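Local coordinates for protein aminotransferase, class III (Thermomicrobium roseum, PDB 6IO1) that catalyses (S)-enantioselective amino transfer as a thermostable omega-transaminase that uses pyridoxal 5'-phosphate as its cofactor, at residues B[150-155]-B[184-189]; B[160-165]-B[175-180]; B[207-212]-B[247-252]; B[380-385]-B[422-427]. All coordinates share one frame; numbering follows the deposited sequence.

Interaction 1. Residues B[150-155]-B[184-189]; sequences RRMAYH and LTAPYK. With PMP (4'-deoxy-4'-aminopyridoxal-5'-phosphate), chain C.
M152 lays its methyl CE over one face of the Y188 ring, 4.1 Å from the ring centroid, where two loops leave neighbouring parallel strands at the edge of the large-domain sheet of a class-III aminotransferase. The chain of M152 bends at its last torsion (chi3 77°), which puts CE above the ring, while SD stands obliquely beside it, 3.6 Å from Y188 CD2, in a Met-aromatic contact. The same sulfur rests on the methyl of A186, with SD to CB at 3.5 Å. An alanine here would keep CB but remove the thioether, and would probably leave a gap between the loops, with the Y188 ring lacking this methyl over its face and A186 CB without its sulfur neighbour.

Behind these side chains the strands part from a parallel beta bridge between R150 and L184. R151 N donates a nearly straight bond to L184 O, modelled as so short that its exact length is doubtful. A type II turn from R150 to A153, closed by A153 N on R150 O at 3.2 Å, then steers the chain away. The R150 side chain crosses P187 at about a right angle, NH1 lying 3.9 Å from P187 CG, and its guanidinium is held by Y242 OH and E227 O. At the far end of its ring Y188 hydrogen-bonds through OH to E383 OE1. Beyond the turn, 150-155 runs into the cofactor pocket: H155 ND1 bonds to D260, and H155 O, gripped by N125, lies 3.4 Å from C6 of the PMP ring.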
loop_
_atom_site.group_PDB
_atom_site.type_symbol
_atom_site.label_atom_id
_atom_site.label_comp_id
_atom_site.label_asym_id
_atom_site.label_seq_id
_atom_site.Cartn_x
_atom_site.Cartn_y
_atom_site.Cartn_z
ATOM N N ARG B 150 -11.732 -11.916 14.103
ATOM C CA ARG B 150 -12.962 -11.726 14.851
ATOM C C ARG B 150 -13.975 -10.927 14.044
ATOM O O ARG B 150 -13.626 -10.159 13.144
ATOM C CB ARG B 150 -12.696 -11.025 16.190
ATOM C CG ARG B 150 -11.733 -11.776 17.093
ATOM C CD ARG B 150 -11.304 -10.926 18.274
ATOM N NE ARG B 150 -10.529 -9.762 17.857
ATOM C CZ ARG B 150 -10.080 -8.829 18.689
ATOM N NH1 ARG B 150 -10.307 -8.935 19.991
ATOM N NH2 ARG B 150 -9.384 -7.801 18.223
ATOM N N ARG B 151 -15.246 -11.141 14.372
ATOM C CA ARG B 151 -16.302 -10.270 13.881
ATOM C C ARG B 151 -16.060 -8.856 14.392
ATOM O O ARG B 151 -15.560 -8.667 15.502
ATOM C CB ARG B 151 -17.673 -10.766 14.346
ATOM C CG ARG B 151 -18.118 -12.093 13.755
ATOM C CD ARG B 151 -19.441 -12.531 14.368
ATOM N NE ARG B 151 -19.995 -13.718 13.722
ATOM C CZ ARG B 151 -20.862 -13.684 12.716
ATOM N NH1 ARG B 151 -21.306 -12.520 12.258
ATOM N NH2 ARG B 151 -21.312 -14.813 12.188
ATOM N N MET B 152 -16.337 -7.867 13.544
ATOM C CA MET B 152 -16.164 -6.436 13.797
ATOM C C MET B 152 -14.697 -6.028 13.712
ATOM O O MET B 152 -14.384 -4.861 13.967
ATOM C CB MET B 152 -16.740 -5.979 15.150
ATOM C CG MET B 152 -18.198 -6.366 15.368
ATOM S SD MET B 152 -18.815 -5.969 17.016
ATOM C CE MET B 152 -19.062 -4.202 16.873
ATOM N N ALA B 153 -13.787 -6.942 13.393
ATOM C CA ALA B 153 -12.392 -6.582 13.190
ATOM C C ALA B 153 -12.211 -5.900 11.841
ATOM O O ALA B 153 -12.900 -6.221 10.869
ATOM C CB ALA B 153 -11.499 -7.819 13.270
ATOM N N TYR B 154 -11.287 -4.942 11.788
ATOM C CA TYR B 154 -10.935 -4.259 10.546
ATOM C C TYR B 154 -9.419 -4.224 10.423
ATOM O O TYR B 154 -8.742 -3.588 11.237
ATOM C CB TYR B 154 -11.516 -2.847 10.491
ATOM C CG TYR B 154 -11.272 -2.180 9.157
ATOM C CD1 TYR B 154 -12.107 -2.427 8.075
ATOM C CD2 TYR B 154 -10.196 -1.323 8.972
ATOM C CE1 TYR B 154 -11.882 -1.829 6.850
ATOM C CE2 TYR B 154 -9.966 -0.723 7.753
ATOM C CZ TYR B 154 -10.811 -0.977 6.695
ATOM O OH TYR B 154 -10.580 -0.376 5.479
ATOM N N HIS B 155 -8.888 -4.908 9.410
ATOM C CA HIS B 155 -7.449 -4.997 9.197
ATOM C C HIS B 155 -7.024 -4.517 7.813
ATOM O O HIS B 155 -5.863 -4.709 7.434
ATOM C CB HIS B 155 -6.978 -6.438 9.416
ATOM C CG HIS B 155 -7.340 -6.997 10.755
ATOM N ND1 HIS B 155 -6.735 -6.584 11.923
ATOM C CD2 HIS B 155 -8.246 -7.937 11.114
ATOM C CE1 HIS B 155 -7.252 -7.247 12.942
ATOM N NE2 HIS B 155 -8.171 -8.073 12.478
ATOM N N LEU B 184 -14.013 -15.178 14.668
ATOM C CA LEU B 184 -14.542 -15.383 16.004
ATOM C C LEU B 184 -15.512 -14.254 16.359
ATOM O O LEU B 184 -15.630 -13.253 15.648
ATOM C CB LEU B 184 -13.403 -15.458 17.021
ATOM C CG LEU B 184 -12.298 -16.498 16.835
ATOM C CD1 LEU B 184 -11.031 -16.091 17.578
ATOM C CD2 LEU B 184 -12.764 -17.858 17.305
ATOM N N THR B 185 -16.225 -14.427 17.471
ATOM C CA THR B 185 -17.120 -13.378 17.940
ATOM C C THR B 185 -16.329 -12.217 18.529
ATOM O O THR B 185 -15.260 -12.397 19.119
ATOM C CB THR B 185 -18.104 -13.909 18.986
ATOM O OG1 THR B 185 -17.419 -14.143 20.223
ATOM C CG2 THR B 185 -18.759 -15.191 18.509
ATOM N N ALA B 186 -16.844 -11.002 18.319
ATOM C CA ALA B 186 -16.212 -9.777 18.860
ATOM C C ALA B 186 -16.471 -9.697 20.370
ATOM O O ALA B 186 -17.588 -10.050 20.793
ATOM C CB ALA B 186 -16.769 -8.571 18.146
ATOM N N PRO B 187 -15.518 -9.207 21.196
ATOM C CA PRO B 187 -15.745 -9.072 22.637
ATOM C C PRO B 187 -16.505 -7.748 22.800
ATOM O O PRO B 187 -15.934 -6.783 23.274
ATOM C CB PRO B 187 -14.321 -8.950 23.192
ATOM C CG PRO B 187 -13.556 -8.264 22.081
ATOM C CD PRO B 187 -14.177 -8.775 20.796
ATOM N N TYR B 188 -17.781 -7.767 22.403
ATOM C CA TYR B 188 -18.662 -6.598 22.388
ATOM C C TYR B 188 -19.728 -6.815 23.460
ATOM O O TYR B 188 -20.796 -7.367 23.200
ATOM C CB TYR B 188 -19.241 -6.444 20.983
ATOM C CG TYR B 188 -20.182 -5.289 20.732
ATOM C CD1 TYR B 188 -20.136 -4.131 21.493
ATOM C CD2 TYR B 188 -21.107 -5.357 19.698
ATOM C CE1 TYR B 188 -21.003 -3.081 21.237
ATOM C CE2 TYR B 188 -21.970 -4.316 19.438
ATOM C CZ TYR B 188 -21.916 -3.180 20.210
ATOM O OH TYR B 188 -22.779 -2.141 19.950
ATOM N N LYS B 189 -19.426 -6.361 24.681
ATOM C CA LYS B 189 -20.265 -6.676 25.837
ATOM C C LYS B 189 -21.648 -6.042 25.741
ATOM O O LYS B 189 -22.634 -6.633 26.197
ATOM C CB LYS B 189 -19.571 -6.229 27.123
ATOM C CG LYS B 189 -20.117 -6.883 28.378
ATOM C CD LYS B 189 -19.468 -6.303 29.622
ATOM C CE LYS B 189 -19.830 -7.110 30.852
ATOM N NZ LYS B 189 -19.636 -6.340 32.113
HETATM N N1 PMP C . -5.531 -1.922 10.238
HETATM C C2 PMP C . -6.343 -1.195 11.005
HETATM C C2A PMP C . -6.430 -1.507 12.466
HETATM C C3 PMP C . -7.103 -0.156 10.454
HETATM O O3 PMP C . -7.925 0.572 11.263
HETATM C C4 PMP C . -7.010 0.123 9.087
HETATM C C4A PMP C . -7.819 1.238 8.471
HETATM N N4A PMP C . -8.097 2.321 9.419
HETATM C C5 PMP C . -6.150 -0.654 8.298
HETATM C C6 PMP C . -5.438 -1.659 8.925
HETATM C C5A PMP C . -6.009 -0.405 6.827
HETATM O O4P PMP C . -4.955 0.575 6.569
HETATM P P PMP C . -4.670 1.137 5.082
HETATM O O1P PMP C . -3.504 2.096 5.221
HETATM O O2P PMP C . -4.340 -0.075 4.234
HETATM O O3P PMP C . -5.951 1.825 4.654
#

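Interaction 2. Residues B[160-165]-B[175-180]; sequences GALSAT and GPRPPG
S163 and P178 make the polar link between helix 159-164 and the proline-rich loop 175-180, which follows helix 168-171 and leads to strand 181-184. S163 OG donates to P178 O over 3.1 Å, lying in the carbonyl plane and meeting a lone pair, with a C=O...OG angle of 130°. The hydroxyl is aimed there because OG stands anti to the carbonyl carbon (chi1 -64°), pointing off the helix toward the loop.

Van der Waals contacts accompany this bond. On the same side as its acceptor, the serine oxygen S163 OG also lies 3.1 Å from P178 CD and 3.4 Å from R177 CB. One turn earlier, the backbone of G160 comes up to the proline ring, G160 N being 4.3 Å from P178 CG. L162 and R177 cross at about a right angle, L162 CG against R177 CD at 4.1 Å; the arginine meets it with its aliphatic part, while its charged end makes a cation-pi contact with W171.

The contact borders the dimer interface: P178 packs on P178 of the second subunit, and P176 on P179 of that subunit, and on the helix L162 touches K130 of the second subunit. The arrangement is that of a beta-alpha-beta crossover, in which helices 159-164 and 168-171 and the loop 175-180 join the parallel, adjacent strands 146-150 and 181-184 of the large-domain sheet.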
loop_
_atom_site.group_PDB
_atom_site.type_symbol
_atom_site.label_atom_id
_atom_site.label_comp_id
_atom_site.label_asym_id
_atom_site.label_seq_id
_atom_site.Cartn_x
_atom_site.Cartn_y
_atom_site.Cartn_z
ATOM N N GLY B 160 -5.123 -10.517 1.862
ATOM C CA GLY B 160 -5.569 -11.267 3.024
ATOM C C GLY B 160 -6.200 -10.404 4.098
ATOM O O GLY B 160 -7.074 -10.868 4.834
ATOM N N ALA B 161 -5.765 -9.144 4.211
ATOM C CA ALA B 161 -6.365 -8.239 5.188
ATOM C C ALA B 161 -7.874 -8.148 4.999
ATOM O O ALA B 161 -8.634 -8.168 5.976
ATOM C CB ALA B 161 -5.729 -6.850 5.090
ATOM N N LEU B 162 -8.327 -8.104 3.742
ATOM C CA LEU B 162 -9.761 -8.065 3.475
ATOM C C LEU B 162 -10.456 -9.276 4.082
ATOM O O LEU B 162 -11.549 -9.156 4.649
ATOM C CB LEU B 162 -10.016 -7.988 1.968
ATOM C CG LEU B 162 -11.466 -8.057 1.470
ATOM C CD1 LEU B 162 -12.359 -7.009 2.129
ATOM C CD2 LEU B 162 -11.519 -7.927 -0.045
ATOM N N SER B 163 -9.839 -10.455 3.974
ATOM C CA SER B 163 -10.397 -11.634 4.626
ATOM C C SER B 163 -10.317 -11.516 6.143
ATOM O O SER B 163 -11.241 -11.930 6.852
ATOM C CB SER B 163 -9.680 -12.894 4.145
ATOM O OG SER B 163 -9.893 -13.114 2.762
ATOM N N ALA B 164 -9.211 -10.970 6.660
ATOM C CA ALA B 164 -9.060 -10.822 8.104
ATOM C C ALA B 164 -10.132 -9.908 8.687
ATOM O O ALA B 164 -10.610 -10.134 9.805
ATOM C CB ALA B 164 -7.666 -10.294 8.438
ATOM N N THR B 165 -10.505 -8.864 7.952
ATOM C CA THR B 165 -11.549 -7.952 8.400
ATOM C C THR B 165 -12.859 -8.697 8.630
ATOM O O THR B 165 -13.257 -9.546 7.828
ATOM C CB THR B 165 -11.744 -6.842 7.366
ATOM O OG1 THR B 165 -10.621 -5.952 7.399
ATOM C CG2 THR B 165 -13.018 -6.053 7.632
ATOM N N GLY B 175 -16.429 -9.950 -4.961
ATOM C CA GLY B 175 -16.058 -11.256 -5.453
ATOM C C GLY B 175 -15.448 -12.160 -4.401
ATOM O O GLY B 175 -15.591 -11.939 -3.193
ATOM N N PRO B 176 -14.752 -13.204 -4.848
ATOM C CA PRO B 176 -14.174 -14.163 -3.902
ATOM C C PRO B 176 -12.998 -13.573 -3.141
ATOM O O PRO B 176 -12.300 -12.674 -3.617
ATOM C CB PRO B 176 -13.729 -15.325 -4.800
ATOM C CG PRO B 176 -13.507 -14.705 -6.135
ATOM C CD PRO B 176 -14.470 -13.557 -6.250
ATOM N N ARG B 177 -12.750 -14.130 -1.951
ATOM C CA ARG B 177 -11.652 -13.660 -1.063
ATOM C C ARG B 177 -10.683 -14.817 -0.797
ATOM O O ARG B 177 -11.086 -15.980 -0.996
ATOM C CB ARG B 177 -12.213 -13.107 0.251
ATOM C CG ARG B 177 -13.218 -11.978 0.076
ATOM C CD ARG B 177 -13.757 -11.490 1.407
ATOM N NE ARG B 177 -14.339 -12.569 2.193
ATOM C CZ ARG B 177 -15.603 -12.967 2.105
ATOM N NH1 ARG B 177 -16.040 -13.957 2.863
ATOM N NH2 ARG B 177 -16.425 -12.372 1.259
ATOM N N PRO B 178 -9.418 -14.555 -0.399
ATOM C CA PRO B 178 -8.452 -15.629 -0.156
ATOM C C PRO B 178 -8.942 -16.568 0.955
ATOM O O PRO B 178 -9.410 -16.087 1.971
ATOM C CB PRO B 178 -7.194 -14.885 0.317
ATOM C CG PRO B 178 -7.360 -13.483 -0.228
ATOM C CD PRO B 178 -8.851 -13.224 -0.178
ATOM N N PRO B 179 -8.843 -17.903 0.768
ATOM C CA PRO B 179 -9.295 -18.876 1.768
ATOM C C PRO B 179 -8.323 -19.050 2.945
ATOM O O PRO B 179 -7.152 -18.755 2.790
ATOM C CB PRO B 179 -9.372 -20.180 0.963
ATOM C CG PRO B 179 -8.281 -20.027 -0.072
ATOM C CD PRO B 179 -8.285 -18.553 -0.420
ATOM N N GLY B 180 -8.843 -19.514 4.086
ATOM C CA GLY B 180 -8.040 -19.770 5.261
ATOM C C GLY B 180 -8.282 -18.858 6.442
ATOM O O GLY B 180 -7.455 -18.834 7.359
#

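Interaction 3. Residues B[207-212]-B[247-252]; sequences QELEET and AAVLRK
K252 and E210 form a salt bridge across two neighbouring helices, with K252 NZ 3.2 Å from E210 OE1 on its syn lone pair. The two side chains meet at about a right angle: the lysine reaches over fully extended beyond CG, whereas the glutamate bends at its second torsion (chi2 -135°), which turns CD toward the partner helix. OE1 is also bound by Y253 OH, so two donors from the same neighbouring helix region grip one oxygen and are likely to restrain the turning of the carboxylate.

Below the charged pair the contact becomes apolar. V249 is the hub, its CG1 touching E210 CG at 3.8 Å and L209 CD2 at 3.8 Å, so the aliphatic part of the glutamate lies over the valine. L209 and V249 lie alongside each other, pointing opposite ways, and L209 CD2 comes within 4.4 Å of L250 CD2. An alanine in place of E210 would lose CG and the carboxylate, and would probably leave K252 without this counter-charge, Y253 OH without this acceptor and V249 CG1 without its contact to the glutamate CG.

V206 and I213 of helix 198-216 extend the packing around V249, while L209 reaches L184 on the sheet beneath. The segments run nearly parallel, 18° apart with axes 10.4 Å from each other. This is the pairing of helices laid side by side on an alpha/beta sheet: helix 198-216 leads into strand 221-226, and helix 242-253 leads into the parallel neighbouring strand 256-260, within the large domain of the aminotransferase fold.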
loop_
_atom_site.group_PDB
_atom_site.type_symbol
_atom_site.label_atom_id
_atom_site.label_comp_id
_atom_site.label_asym_id
_atom_site.label_seq_id
_atom_site.Cartn_x
_atom_site.Cartn_y
_atom_site.Cartn_z
ATOM N N GLN B 207 -13.745 -20.031 26.035
ATOM C CA GLN B 207 -14.327 -21.319 25.672
ATOM C C GLN B 207 -14.581 -21.402 24.174
ATOM O O GLN B 207 -14.285 -22.426 23.538
ATOM C CB GLN B 207 -15.625 -21.522 26.452
ATOM C CG GLN B 207 -16.306 -22.859 26.255
ATOM C CD GLN B 207 -17.405 -23.084 27.274
ATOM O OE1 GLN B 207 -17.215 -23.794 28.263
ATOM N NE2 GLN B 207 -18.558 -22.465 27.048
ATOM N N GLU B 208 -15.116 -20.329 23.591
ATOM C CA GLU B 208 -15.346 -20.319 22.150
ATOM C C GLU B 208 -14.040 -20.457 21.378
ATOM O O GLU B 208 -13.967 -21.218 20.404
ATOM C CB GLU B 208 -16.075 -19.044 21.741
ATOM C CG GLU B 208 -16.090 -18.834 20.244
ATOM C CD GLU B 208 -16.430 -17.423 19.863
ATOM O OE1 GLU B 208 -16.891 -16.664 20.745
ATOM O OE2 GLU B 208 -16.216 -17.057 18.688
ATOM N N LEU B 209 -12.997 -19.735 21.796
ATOM C CA LEU B 209 -11.713 -19.819 21.104
ATOM C C LEU B 209 -11.142 -21.230 21.169
ATOM O O LEU B 209 -10.681 -21.777 20.158
ATOM C CB LEU B 209 -10.726 -18.813 21.699
ATOM C CG LEU B 209 -9.274 -18.932 21.226
ATOM C CD1 LEU B 209 -9.182 -18.794 19.713
ATOM C CD2 LEU B 209 -8.396 -17.901 21.916
ATOM N N GLU B 210 -11.175 -21.843 22.355
ATOM C CA GLU B 210 -10.631 -23.189 22.509
ATOM C C GLU B 210 -11.393 -24.194 21.654
ATOM O O GLU B 210 -10.790 -25.036 20.976
ATOM C CB GLU B 210 -10.662 -23.604 23.981
ATOM C CG GLU B 210 -9.824 -22.730 24.900
ATOM C CD GLU B 210 -8.995 -23.540 25.876
ATOM O OE1 GLU B 210 -8.268 -24.451 25.427
ATOM O OE2 GLU B 210 -9.078 -23.270 27.091
ATOM N N GLU B 211 -12.726 -24.128 21.678
ATOM C CA GLU B 211 -13.516 -25.081 20.904
ATOM C C GLU B 211 -13.329 -24.871 19.404
ATOM O O GLU B 211 -13.299 -25.842 18.635
ATOM C CB GLU B 211 -14.980 -25.000 21.331
ATOM C CG GLU B 211 -15.147 -25.479 22.766
ATOM C CD GLU B 211 -16.574 -25.808 23.147
ATOM O OE1 GLU B 211 -16.984 -26.967 22.951
ATOM O OE2 GLU B 211 -17.268 -24.918 23.679
ATOM N N THR B 212 -13.200 -23.615 18.960
ATOM C CA THR B 212 -12.922 -23.364 17.547
ATOM C C THR B 212 -11.571 -23.943 17.144
ATOM O O THR B 212 -11.442 -24.565 16.079
ATOM C CB THR B 212 -12.973 -21.865 17.257
ATOM O OG1 THR B 212 -14.312 -21.388 17.440
ATOM C CG2 THR B 212 -12.536 -21.588 15.824
ATOM N N ALA B 247 -4.370 -14.710 24.861
ATOM C CA ALA B 247 -2.970 -14.961 24.541
ATOM C C ALA B 247 -2.480 -16.257 25.172
ATOM O O ALA B 247 -1.671 -16.977 24.577
ATOM C CB ALA B 247 -2.110 -13.782 24.994
ATOM N N ALA B 248 -2.945 -16.563 26.386
ATOM C CA ALA B 248 -2.556 -17.813 27.030
ATOM C C ALA B 248 -3.037 -19.015 26.230
ATOM O O ALA B 248 -2.294 -19.985 26.050
ATOM C CB ALA B 248 -3.101 -17.864 28.456
ATOM N N VAL B 249 -4.277 -18.969 25.737
ATOM C CA VAL B 249 -4.779 -20.065 24.905
ATOM C C VAL B 249 -3.930 -20.204 23.642
ATOM O O VAL B 249 -3.502 -21.309 23.260
ATOM C CB VAL B 249 -6.264 -19.844 24.564
ATOM C CG1 VAL B 249 -6.754 -20.910 23.594
ATOM C CG2 VAL B 249 -7.106 -19.838 25.831
ATOM N N LEU B 250 -3.656 -19.071 22.987
ATOM C CA LEU B 250 -2.872 -19.095 21.755
ATOM C C LEU B 250 -1.497 -19.707 21.994
ATOM O O LEU B 250 -1.030 -20.544 21.212
ATOM C CB LEU B 250 -2.742 -17.682 21.187
ATOM C CG LEU B 250 -4.037 -17.017 20.716
ATOM C CD1 LEU B 250 -3.767 -15.592 20.265
ATOM C CD2 LEU B 250 -4.682 -17.827 19.602
ATOM N N ARG B 251 -0.831 -19.298 23.077
ATOM C CA ARG B 251 0.460 -19.882 23.420
ATOM C C ARG B 251 0.334 -21.362 23.754
ATOM O O ARG B 251 1.251 -22.142 23.469
ATOM C CB ARG B 251 1.084 -19.126 24.591
ATOM C CG ARG B 251 1.537 -17.718 24.247
ATOM C CD ARG B 251 2.491 -17.178 25.297
ATOM N NE ARG B 251 1.936 -17.289 26.644
ATOM C CZ ARG B 251 1.093 -16.412 27.180
ATOM N NH1 ARG B 251 0.698 -15.357 26.483
ATOM N NH2 ARG B 251 0.642 -16.595 28.413
ATOM N N LYS B 252 -0.783 -21.764 24.368
ATOM C CA LYS B 252 -0.997 -23.175 24.665
ATOM C C LYS B 252 -0.974 -24.007 23.393
ATOM O O LYS B 252 -0.430 -25.118 23.379
ATOM C CB LYS B 252 -2.320 -23.369 25.405
ATOM C CG LYS B 252 -2.769 -24.822 25.498
ATOM C CD LYS B 252 -4.144 -24.947 26.134
ATOM C CE LYS B 252 -4.693 -26.357 25.984
ATOM N NZ LYS B 252 -6.040 -26.501 26.602
#

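Interaction 4. Residues B[380-385]-B[422-427]; sequences LLVEVV and IVMAPP
L381 and V423 meet most tightly here, their branches L381 CD1 and V423 CG2 only 3.4 Å apart, closer than carbons usually pack. They form the non-hydrogen-bonded pair of two antiparallel strands, whose short axes run 4.7 Å apart at 172°. The pair projects from one face of the sheet, where V235 lies against L381, and F57 and W61 against V423.

Flanking it are two hydrogen-bonded pairs, which clamp the backbones in register. L380 and M424 exchange bonds in both directions, L380 N to M424 O at 3.0 Å and M424 N to L380 O at 2.8 Å. V382 and I422 do the same, V382 N reaching I422 O at 2.8 Å and I422 N reaching V382 O at 3.0 Å.

The face carrying L380, V382, I422 and M424 is more loosely fitted. M424 bends at its last torsion (chi3 -73°), which places the methyl CE over the other strand, 4.1 Å from L380 CB and 4.1 Å from V382 CG2, ordinary apolar distances. Helices also pack on this face: 346-361 on L380 and M424, and 432-450 on I422 and M424. Beyond V382 the strand next bonds D420 through V384, while the E383 side chain, directed away from 422-427, forms salt bridges with R374 and R191. The two strands lie within a mostly antiparallel sheet, with these two helices on the face of L380 and M424, that belongs to the small domain typical of fold-type I, pyridoxal-phosphate-dependent aminotransferases.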
loop_
_atom_site.group_PDB
_atom_site.type_symbol
_atom_site.label_atom_id
_atom_site.label_comp_id
_atom_site.label_asym_id
_atom_site.label_seq_id
_atom_site.Cartn_x
_atom_site.Cartn_y
_atom_site.Cartn_z
ATOM N N LEU B 380 -12.994 7.093 20.905
ATOM C CA LEU B 380 -14.282 7.205 21.578
ATOM C C LEU B 380 -15.418 6.980 20.591
ATOM O O LEU B 380 -15.294 7.272 19.400
ATOM C CB LEU B 380 -14.441 8.569 22.263
ATOM C CG LEU B 380 -13.404 8.896 23.342
ATOM C CD1 LEU B 380 -12.425 9.953 22.850
ATOM C CD2 LEU B 380 -14.075 9.335 24.633
ATOM N N LEU B 381 -16.534 6.462 21.108
ATOM C CA LEU B 381 -17.715 6.201 20.299
ATOM C C LEU B 381 -18.976 6.449 21.115
ATOM O O LEU B 381 -19.073 6.046 22.282
ATOM C CB LEU B 381 -17.722 4.765 19.758
ATOM C CG LEU B 381 -18.754 4.452 18.668
ATOM C CD1 LEU B 381 -18.173 3.499 17.647
ATOM C CD2 LEU B 381 -20.030 3.869 19.255
ATOM N N VAL B 382 -19.931 7.121 20.479
ATOM C CA VAL B 382 -21.289 7.309 20.973
ATOM C C VAL B 382 -22.197 6.464 20.090
ATOM O O VAL B 382 -22.398 6.789 18.911
ATOM C CB VAL B 382 -21.707 8.786 20.939
ATOM C CG1 VAL B 382 -23.148 8.944 21.406
ATOM C CG2 VAL B 382 -20.763 9.633 21.778
ATOM N N GLU B 383 -22.717 5.366 20.640
ATOM C CA GLU B 383 -23.615 4.475 19.917
ATOM C C GLU B 383 -25.042 4.991 20.045
ATOM O O GLU B 383 -25.554 5.148 21.159
ATOM C CB GLU B 383 -23.510 3.048 20.452
ATOM C CG GLU B 383 -24.486 2.076 19.807
ATOM C CD GLU B 383 -24.074 0.628 19.981
ATOM O OE1 GLU B 383 -22.928 0.379 20.411
ATOM O OE2 GLU B 383 -24.897 -0.264 19.684
ATOM N N VAL B 384 -25.680 5.253 18.908
ATOM C CA VAL B 384 -27.013 5.840 18.864
ATOM C C VAL B 384 -28.034 4.738 18.619
ATOM O O VAL B 384 -27.841 3.881 17.748
ATOM C CB VAL B 384 -27.101 6.927 17.779
ATOM C CG1 VAL B 384 -28.540 7.374 17.579
ATOM C CG2 VAL B 384 -26.216 8.109 18.146
ATOM N N VAL B 385 -29.118 4.758 19.396
ATOM C CA VAL B 385 -30.198 3.787 19.296
ATOM C C VAL B 385 -31.516 4.548 19.317
ATOM O O VAL B 385 -31.602 5.672 19.813
ATOM C CB VAL B 385 -30.166 2.740 20.432
ATOM C CG1 VAL B 385 -28.935 1.855 20.313
ATOM C CG2 VAL B 385 -30.215 3.426 21.788
ATOM N N ILE B 422 -21.476 8.082 16.421
ATOM C CA ILE B 422 -20.389 9.033 16.201
ATOM C C ILE B 422 -19.095 8.461 16.767
ATOM O O ILE B 422 -19.064 7.987 17.907
ATOM C CB ILE B 422 -20.704 10.404 16.829
ATOM C CG1 ILE B 422 -21.923 11.031 16.150
ATOM C CG2 ILE B 422 -19.504 11.330 16.729
ATOM C CD1 ILE B 422 -22.312 12.381 16.711
ATOM N N VAL B 423 -18.041 8.479 15.945
ATOM C CA VAL B 423 -16.703 7.953 16.351
ATOM C C VAL B 423 -15.720 9.128 16.368
ATOM O O VAL B 423 -15.649 9.851 15.356
ATOM C CB VAL B 423 -16.228 6.839 15.398
ATOM C CG1 VAL B 423 -14.897 6.251 15.841
ATOM C CG2 VAL B 423 -17.274 5.744 15.248
ATOM N N MET B 424 -14.989 9.295 17.474
ATOM C CA MET B 424 -14.029 10.424 17.598
ATOM C C MET B 424 -12.613 9.904 17.870
ATOM O O MET B 424 -12.446 9.085 18.795
ATOM C CB MET B 424 -14.447 11.353 18.741
ATOM C CG MET B 424 -15.728 12.115 18.460
ATOM S SD MET B 424 -16.527 12.703 19.974
ATOM C CE MET B 424 -17.168 11.163 20.625
ATOM N N ALA B 425 -11.641 10.385 17.089
ATOM C CA ALA B 425 -10.226 10.048 17.263
ATOM C C ALA B 425 -9.397 11.314 17.098
ATOM O O ALA B 425 -8.656 11.468 16.123
ATOM C CB ALA B 425 -9.795 8.971 16.265
ATOM N N PRO B 426 -9.480 12.261 18.059
ATOM C CA PRO B 426 -8.779 13.551 17.961
ATOM C C PRO B 426 -7.251 13.478 18.101
ATOM O O PRO B 426 -6.751 12.494 18.613
ATOM C CB PRO B 426 -9.371 14.366 19.121
ATOM C CG PRO B 426 -9.783 13.319 20.130
ATOM C CD PRO B 426 -10.255 12.146 19.296
ATOM N N PRO B 427 -6.503 14.508 17.638
ATOM C CA PRO B 427 -5.039 14.525 17.735
ATOM C C PRO B 427 -4.609 14.451 19.207
ATOM O O PRO B 427 -5.242 15.074 20.041
ATOM C CB PRO B 427 -4.646 15.887 17.144
ATOM C CG PRO B 427 -5.812 16.252 16.253
ATOM C CD PRO B 427 -7.026 15.703 16.972
#

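In the fold
Along the chain, interaction 2 is nested inside the loop closed by interaction 1, and interactions 3 and 4 follow in series. The first three belong to the large-domain sheet and its helices, whereas interaction 4 lies in the second sheet. Interaction 1 is the junction: it touches interaction 2 through H155 N and T165 OG1, interaction 3 through T185 OG1 and E208 OE1, and interaction 4 through Y188 OH and E383 OE1. Its centre is about 15 Å from those of interactions 2 and 3; the centres of interactions 3 and 4 are about 31 Å apart. Segment 150-155 thus meets the helix near the dimer interface, and 184-189 meets the outer helices and the second sheet.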